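Uncharacterized protein conserved in bacteria (Cupriavidus necator, PDB 5DMH) catalyses the ATP-dependent phosphorylation of 3-oxo-tetronate to 3-oxo-tetronate 4-phosphate. Local coordinates at residues R189-Q192 and R193-K196. Numbering follows the deposited sequence.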
ATOM      1  N   ARG A 189     -19.961  -8.074   5.109  1.00 15.99           N
ATOM      2  CA  ARG A 189     -20.938  -6.981   5.184  1.00 17.21           C
ATOM      3  C   ARG A 189     -20.340  -5.668   4.631  1.00 16.96           C
ATOM      4  O   ARG A 189     -20.973  -4.978   3.841  1.00 18.50           O
ATOM      5  CB  ARG A 189     -21.388  -6.828   6.636  1.00 18.01           C
ATOM      6  CG  ARG A 189     -22.462  -5.804   6.928  1.00 25.73           C
ATOM      7  CD  ARG A 189     -23.071  -6.074   8.312  1.00 25.40           C
ATOM      8  NE  ARG A 189     -22.064  -6.020   9.373  1.00 22.19           N
ATOM      9  CZ  ARG A 189     -22.181  -6.588  10.579  1.00 26.41           C
ATOM     10  NH1 ARG A 189     -23.267  -7.276  10.910  1.00 29.23           N
ATOM     11  NH2 ARG A 189     -21.209  -6.464  11.469  1.00 24.29           N
ATOM     12  N   VAL A 190     -19.114  -5.360   5.023  1.00 17.40           N
ATOM     13  CA  VAL A 190     -18.438  -4.146   4.560  1.00 18.16           C
ATOM     14  C   VAL A 190     -18.294  -4.155   3.031  1.00 17.68           C
ATOM     15  O   VAL A 190     -18.638  -3.193   2.365  1.00 18.89           O
ATOM     16  CB  VAL A 190     -17.053  -3.994   5.237  1.00 15.96           C
ATOM     17  CG1 VAL A 190     -16.223  -2.875   4.595  1.00 14.28           C
ATOM     18  CG2 VAL A 190     -17.214  -3.749   6.736  1.00 18.55           C
ATOM     19  N   LEU A 191     -17.791  -5.250   2.474  1.00 14.56           N
ATOM     20  CA  LEU A 191     -17.578  -5.320   1.041  1.00 14.46           C
ATOM     21  C   LEU A 191     -18.912  -5.307   0.286  1.00 14.25           C
ATOM     22  O   LEU A 191     -19.037  -4.650  -0.774  1.00 15.74           O
ATOM     23  CB  LEU A 191     -16.767  -6.574   0.677  1.00 16.75           C
ATOM     24  CG  LEU A 191     -16.364  -6.748  -0.798  1.00 15.96           C
ATOM     25  CD1 LEU A 191     -15.720  -5.480  -1.383  1.00 17.21           C
ATOM     26  CD2 LEU A 191     -15.429  -7.927  -0.929  1.00 17.95           C
ATOM     27  N   GLN A 192     -19.901  -6.023   0.806  1.00 16.95           N
ATOM     28  CA  GLN A 192     -21.220  -6.065   0.155  1.00 20.16           C
ATOM     29  C   GLN A 192     -21.784  -4.648   0.006  1.00 18.34           C
ATOM     30  O   GLN A 192     -22.387  -4.313  -1.007  1.00 17.76           O
ATOM     31  CB  GLN A 192     -22.210  -6.966   0.917  1.00 20.39           C
ATOM     32  CG  GLN A 192     -23.543  -7.185   0.188  1.00 23.59           C
ATOM     33  CD  GLN A 192     -23.376  -7.800  -1.174  1.00 20.44           C
ATOM     34  OE1 GLN A 192     -23.342  -9.024  -1.315  1.00 22.62           O
ATOM     35  NE2 GLN A 192     -23.246  -6.956  -2.196  1.00 22.55           N
ATOM     36  N   ARG A 193     -21.513  -3.784   0.984  1.00 20.44           N
ATOM     37  CA  ARG A 193     -22.101  -2.437   0.951  1.00 21.12           C
ATOM     38  C   ARG A 193     -21.575  -1.575  -0.181  1.00 16.62           C
ATOM     39  O   ARG A 193     -22.246  -0.631  -0.633  1.00 20.86           O
ATOM     40  CB  ARG A 193     -21.906  -1.731   2.280  1.00 17.16           C
ATOM     41  CG  ARG A 193     -22.919  -2.136   3.304  1.00 24.87           C
ATOM     42  CD  ARG A 193     -22.987  -1.134   4.430  1.00 42.82           C
ATOM     43  NE  ARG A 193     -21.913  -1.354   5.374  1.00 45.53           N
ATOM     44  CZ  ARG A 193     -22.032  -1.984   6.542  1.00 47.10           C
ATOM     45  NH1 ARG A 193     -23.204  -2.460   6.949  1.00 53.31           N
ATOM     46  NH2 ARG A 193     -20.954  -2.121   7.322  1.00 28.01           N
ATOM     47  N   GLN A 194     -20.390  -1.908  -0.656  1.00 17.99           N
ATOM     48  CA  GLN A 194     -19.765  -1.161  -1.724  1.00 19.94           C
ATOM     49  C   GLN A 194     -19.703  -1.980  -3.029  1.00 22.47           C
ATOM     50  O   GLN A 194     -18.936  -1.660  -3.942  1.00 21.66           O
ATOM     51  CB  GLN A 194     -18.384  -0.685  -1.290  1.00 20.17           C
ATOM     52  CG  GLN A 194     -17.433  -1.761  -0.873  1.00 26.43           C
ATOM     53  CD  GLN A 194     -16.094  -1.209  -0.423  1.00 17.71           C
ATOM     54  OE1 GLN A 194     -15.294  -0.787  -1.229  1.00 17.48           O
ATOM     55  NE2 GLN A 194     -15.835  -1.262   0.884  1.00 18.82           N
ATOM     56  N   SER A 195     -20.511  -3.034  -3.100  1.00 19.26           N
ATOM     57  CA  SER A 195     -20.523  -3.946  -4.254  1.00 21.77           C
ATOM     58  C   SER A 195     -21.940  -4.123  -4.785  1.00 22.96           C
ATOM     59  O   SER A 195     -22.892  -4.217  -4.015  1.00 21.91           O
ATOM     60  CB  SER A 195     -19.954  -5.332  -3.899  1.00 18.88           C
ATOM     61  OG  SER A 195     -18.652  -5.260  -3.353  1.00 21.00           O
ATOM     62  N   LYS A 196     -22.068  -4.144  -6.109  1.00 23.65           N
ATOM     63  CA  LYS A 196     -23.362  -4.337  -6.774  1.00 21.82           C
ATOM     64  C   LYS A 196     -23.803  -5.810  -6.818  1.00 26.48           C
ATOM     65  O   LYS A 196     -24.986  -6.130  -6.745  1.00 27.90           O
ATOM     66  CB  LYS A 196     -23.296  -3.779  -8.206  1.00 26.18           C
ATOM     67  CG  LYS A 196     -22.988  -2.306  -8.273  1.00 36.02           C
ATOM     68  CD  LYS A 196     -23.403  -1.699  -9.609  1.00 47.52           C
ATOM     69  CE  LYS A 196     -22.848  -0.289  -9.771  1.00 50.23           C
ATOM     70  NZ  LYS A 196     -21.419  -0.320 -10.223  1.00 49.17           N
TER
HETATM   71  O   HOH W   1     -18.265  -0.634   2.953  1.00 19.19           O
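The hydroxyl of S195 closes back on the helix that precedes it: OG donates to L191 O at 2.7 Å. L191 O also accepts from Q194 N, 3.1 Å away, and the two donors come in over opposite faces of its plane. S195 OG, anti to its own carbonyl carbon (chi1 -55°), also rests against L191 CD1, 3.5 Å away. One residue further on, S195 N donates to Q192 O at 3.1 Å with an N-H...O angle of 159°. After R193 N to R189 O (i to i+4), the backbone bonds from Q194 N and S195 N each span three residues, as in 3-10-like turns.

Along one flank R189 and R193 lie side by side and point the same way, their guanidinium planes 14° apart. R193 NH1 meets the aliphatic CG of R189 at 3.4 Å, and R189 O sits over one face of the R193 guanidinium. D184 probably makes this pairing tolerable: its OD2 forms salt bridges with R189 NE and R193 NH2, while D124 binds R193 NE. Q194 sends its amide, also held by S122 and G129, alongside V190, where a water donates to V190 O and accepts from NE2. Q192 NE2 bonds weakly to S195 O and also to N197 O, while OE1 accepts from V199 N.

At this C-terminal end of helix 187-193, in the sugar-binding domain and away from the nucleotide site, L191 O and Q192 O thus find donors in the turn toward strand 199-202, V190 O relies mainly on water, and D184 and D124 probably offset the arginine charges.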